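PbICP-C (Plasmodium berghei, PDB 3PNR) probably inhibits papain-like cysteine peptidases of parasite and host, as expected of the C-terminal domain of a falstatin-family inhibitor. Local coordinates at residues I80-T88 with Y168-T179. Sequence-based numbering, arbitrary orientation.
Sequences IINPENFPT and YRPFSPTSGANT
Phe86 turns its ring edge into one face of Tyr168, an edge-to-face pair with planes at 62° and centroids 4.9 Å apart. Phe86 CD2 stands over the centre of the tyrosine ring, 3.7 Å from Tyr168 CG, while Phe86 CB adds a CH-pi contact to the same face. One face of the Phe86 ring is itself covered by Pro83 CA. Ala177 CB approaches Phe86 CE2 obliquely, while Thr179 OG1 lies near the ring plane, 4.1 Å from Phe86 CZ. The hydroxyl of Thr179 is hydrogen-bonded to the Ser166 hydroxyl, and its approach to Phe86 is a packing contact.

At its far edge Tyr168 becomes polar: Tyr168 OH donates to Pro87 O at 2.8 Å, in the carbonyl plane and on a lone pair, with a C=O...donor angle of 134°. Stack and bond together fix the tilt of the phenol, whose chi1 of 74° sets CG between the backbone N and carbonyl carbon. The proline ring crosses the phenol at about a right angle, Pro87 CD 3.3 Å from Tyr168 OH.

Around this aromatic centre the loops meet through smaller groups. Pro173 CB packs on Pro83 O, which also accepts the Phe86 N-H, and Ile81 CG2 meets Thr179 tip to tip, 3.8 Å from OG1. Beyond, Thr88 CA sends a C-H...O contact to Pro170 O.

Two loops of an immunoglobulin-like beta-sandwich are thus clamped together at one end of the fold. Residues Arg169 to Ser172 touch the chain of another protein, with Arg169 salt-bridged to an acidic side chain, consistent with the loop-borne binding surface of chagasin-like cysteine peptidase inhibitors.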
loop_
_atom_site.group_PDB
_atom_site.type_symbol
_atom_site.label_atom_id
_atom_site.label_comp_id
_atom_site.label_asym_id
_atom_site.label_seq_id
_atom_site.Cartn_x
_atom_site.Cartn_y
_atom_site.Cartn_z
ATOM N N ILE B 80 -25.260 -5.052 16.100
ATOM C CA ILE B 80 -25.356 -3.696 15.580
ATOM C C ILE B 80 -23.948 -3.236 15.211
ATOM O O ILE B 80 -23.059 -3.194 16.062
ATOM C CB ILE B 80 -26.010 -2.734 16.604
ATOM C CG1 ILE B 80 -26.450 -1.436 15.923
ATOM C CG2 ILE B 80 -25.074 -2.456 17.776
ATOM C CD1 ILE B 80 -27.608 -1.613 14.964
ATOM N N ILE B 81 -23.739 -2.912 13.938
ATOM C CA ILE B 81 -22.395 -2.632 13.434
ATOM C C ILE B 81 -21.987 -1.170 13.559
ATOM O O ILE B 81 -22.567 -0.303 12.907
ATOM C CB ILE B 81 -22.249 -3.045 11.957
ATOM C CG1 ILE B 81 -22.594 -4.523 11.781
ATOM C CG2 ILE B 81 -20.838 -2.776 11.470
ATOM C CD1 ILE B 81 -21.826 -5.431 12.706
ATOM N N ASN B 82 -20.981 -0.904 14.390
ATOM C CA ASN B 82 -20.399 0.433 14.466
ATOM C C ASN B 82 -18.878 0.448 14.279
ATOM O O ASN B 82 -18.132 0.111 15.201
ATOM C CB ASN B 82 -20.778 1.131 15.770
ATOM C CG ASN B 82 -20.501 2.623 15.725
ATOM O OD1 ASN B 82 -20.477 3.229 14.649
ATOM N ND2 ASN B 82 -20.283 3.225 16.891
ATOM N N PRO B 83 -18.421 0.844 13.077
ATOM C CA PRO B 83 -16.997 0.910 12.718
ATOM C C PRO B 83 -16.234 1.896 13.593
ATOM O O PRO B 83 -15.037 1.719 13.831
ATOM C CB PRO B 83 -17.022 1.392 11.264
ATOM C CG PRO B 83 -18.388 1.010 10.754
ATOM C CD PRO B 83 -19.292 1.185 11.938
ATOM N N GLU B 84 -16.925 2.929 14.063
ATOM C CA GLU B 84 -16.359 3.833 15.050
ATOM C C GLU B 84 -15.680 3.030 16.166
ATOM O O GLU B 84 -14.681 3.468 16.741
ATOM C CB GLU B 84 -17.464 4.699 15.654
ATOM C CG GLU B 84 -17.034 6.107 16.020
ATOM C CD GLU B 84 -17.387 7.123 14.945
ATOM O OE1 GLU B 84 -18.211 6.795 14.061
ATOM O OE2 GLU B 84 -16.849 8.252 14.987
ATOM N N ASN B 85 -16.221 1.846 16.459
ATOM C CA ASN B 85 -15.781 1.064 17.612
ATOM C C ASN B 85 -14.891 -0.129 17.297
ATOM O O ASN B 85 -14.586 -0.927 18.191
ATOM C CB ASN B 85 -16.984 0.579 18.418
ATOM C CG ASN B 85 -17.712 1.709 19.108
ATOM O OD1 ASN B 85 -17.102 2.702 19.513
ATOM N ND2 ASN B 85 -19.029 1.567 19.246
ATOM N N PHE B 86 -14.488 -0.265 16.035
ATOM C CA PHE B 86 -13.560 -1.325 15.665
ATOM C C PHE B 86 -12.200 -1.090 16.312
ATOM O O PHE B 86 -11.823 0.053 16.591
ATOM C CB PHE B 86 -13.371 -1.412 14.148
ATOM C CG PHE B 86 -14.607 -1.806 13.393
ATOM C CD1 PHE B 86 -15.744 -2.235 14.058
ATOM C CD2 PHE B 86 -14.617 -1.778 12.003
ATOM C CE1 PHE B 86 -16.877 -2.605 13.355
ATOM C CE2 PHE B 86 -15.749 -2.151 11.291
ATOM C CZ PHE B 86 -16.883 -2.567 11.973
ATOM N N PRO B 87 -11.449 -2.180 16.527
ATOM C CA PRO B 87 -10.086 -2.163 17.075
ATOM C C PRO B 87 -9.105 -1.381 16.192
ATOM O O PRO B 87 -9.023 -1.620 14.983
ATOM C CB PRO B 87 -9.689 -3.646 17.081
ATOM C CG PRO B 87 -10.947 -4.416 16.879
ATOM C CD PRO B 87 -11.882 -3.533 16.138
ATOM N N THR B 88 -8.359 -0.461 16.798
ATOM C CA THR B 88 -7.318 0.270 16.078
ATOM C C THR B 88 -6.037 -0.552 16.047
ATOM O O THR B 88 -5.076 -0.206 15.357
ATOM C CB THR B 88 -7.019 1.631 16.730
ATOM O OG1 THR B 88 -6.704 1.444 18.114
ATOM C CG2 THR B 88 -8.212 2.561 16.616
ATOM N N TYR B 168 -11.508 -3.305 6.832
ATOM C CA TYR B 168 -11.420 -1.900 7.214
ATOM C C TYR B 168 -9.968 -1.471 7.421
ATOM O O TYR B 168 -9.061 -2.301 7.411
ATOM C CB TYR B 168 -12.277 -1.614 8.466
ATOM C CG TYR B 168 -11.702 -2.130 9.766
ATOM C CD1 TYR B 168 -11.807 -3.476 10.113
ATOM C CD2 TYR B 168 -11.048 -1.276 10.646
ATOM C CE1 TYR B 168 -11.274 -3.955 11.300
ATOM C CE2 TYR B 168 -10.500 -1.745 11.837
ATOM C CZ TYR B 168 -10.622 -3.086 12.162
ATOM O OH TYR B 168 -10.092 -3.563 13.348
ATOM N N ARG B 169 -9.759 -0.167 7.583
ATOM C CA ARG B 169 -8.452 0.362 7.953
ATOM C C ARG B 169 -8.419 0.686 9.449
ATOM O O ARG B 169 -9.231 1.477 9.938
ATOM C CB ARG B 169 -8.136 1.633 7.158
ATOM C CG ARG B 169 -8.056 1.464 5.656
ATOM C CD ARG B 169 -7.731 2.794 4.997
ATOM N NE ARG B 169 -7.047 2.647 3.713
ATOM C CZ ARG B 169 -6.678 3.671 2.942
ATOM N NH1 ARG B 169 -6.929 4.919 3.320
ATOM N NH2 ARG B 169 -6.060 3.450 1.792
ATOM N N PRO B 170 -7.477 0.074 10.176
ATOM C CA PRO B 170 -7.306 0.271 11.621
ATOM C C PRO B 170 -7.033 1.726 11.971
ATOM O O PRO B 170 -7.391 2.197 13.053
ATOM C CB PRO B 170 -6.075 -0.577 11.939
ATOM C CG PRO B 170 -6.045 -1.617 10.860
ATOM C CD PRO B 170 -6.569 -0.950 9.635
ATOM N N PHE B 171 -6.388 2.430 11.050
ATOM C CA PHE B 171 -6.004 3.810 11.272
ATOM C C PHE B 171 -7.085 4.776 10.803
ATOM O O PHE B 171 -6.942 5.992 10.962
ATOM C CB PHE B 171 -4.680 4.110 10.569
ATOM C CG PHE B 171 -4.669 3.766 9.096
ATOM C CD1 PHE B 171 -4.278 2.508 8.669
ATOM C CD2 PHE B 171 -5.031 4.712 8.142
ATOM C CE1 PHE B 171 -4.257 2.191 7.322
ATOM C CE2 PHE B 171 -5.005 4.410 6.793
ATOM C CZ PHE B 171 -4.617 3.142 6.381
ATOM N N SER B 172 -8.153 4.231 10.217
ATOM C CA SER B 172 -9.304 5.027 9.783
ATOM C C SER B 172 -10.530 4.152 9.505
ATOM O O SER B 172 -10.968 4.026 8.356
ATOM C CB SER B 172 -8.961 5.860 8.549
ATOM O OG SER B 172 -9.797 7.003 8.481
ATOM N N PRO B 173 -11.091 3.557 10.573
ATOM C CA PRO B 173 -12.147 2.538 10.551
ATOM C C PRO B 173 -13.453 2.981 9.896
ATOM O O PRO B 173 -14.195 2.141 9.398
ATOM C CB PRO B 173 -12.375 2.246 12.033
ATOM C CG PRO B 173 -11.110 2.641 12.692
ATOM C CD PRO B 173 -10.634 3.832 11.946
ATOM N N THR B 174 -13.736 4.275 9.888
ATOM C CA THR B 174 -14.984 4.751 9.294
ATOM C C THR B 174 -14.862 4.903 7.779
ATOM O O THR B 174 -15.862 4.949 7.068
ATOM C CB THR B 174 -15.426 6.080 9.919
ATOM O OG1 THR B 174 -14.297 6.954 10.017
ATOM C CG2 THR B 174 -15.989 5.844 11.316
ATOM N N SER B 175 -13.628 4.959 7.293
ATOM C CA SER B 175 -13.372 5.138 5.874
ATOM C C SER B 175 -13.620 3.865 5.081
ATOM O O SER B 175 -12.700 3.086 4.848
ATOM C CB SER B 175 -11.930 5.612 5.642
ATOM O OG SER B 175 -11.613 6.744 6.443
ATOM N N GLY B 176 -14.867 3.656 4.674
ATOM C CA GLY B 176 -15.206 2.619 3.712
ATOM C C GLY B 176 -15.091 1.196 4.210
ATOM O O GLY B 176 -14.621 0.314 3.484
ATOM N N ALA B 177 -15.535 0.964 5.441
ATOM C CA ALA B 177 -15.543 -0.378 6.015
ATOM C C ALA B 177 -16.631 -1.263 5.401
ATOM O O ALA B 177 -17.811 -0.910 5.420
ATOM C CB ALA B 177 -15.696 -0.312 7.538
ATOM N N ASN B 178 -16.216 -2.401 4.842
ATOM C CA ASN B 178 -17.138 -3.393 4.296
ATOM C C ASN B 178 -17.313 -4.544 5.287
ATOM O O ASN B 178 -16.389 -5.333 5.511
ATOM C CB ASN B 178 -16.625 -3.957 2.965
ATOM C CG ASN B 178 -16.704 -2.956 1.824
ATOM O OD1 ASN B 178 -17.430 -3.167 0.852
ATOM N ND2 ASN B 178 -15.946 -1.869 1.928
ATOM N N THR B 179 -18.506 -4.650 5.866
ATOM C CA THR B 179 -18.747 -5.623 6.919
ATOM C C THR B 179 -19.568 -6.801 6.417
ATOM O O THR B 179 -20.570 -6.616 5.724
ATOM C CB THR B 179 -19.442 -4.957 8.097
ATOM O OG1 THR B 179 -18.713 -3.771 8.455
ATOM C CG2 THR B 179 -19.517 -5.900 9.286
#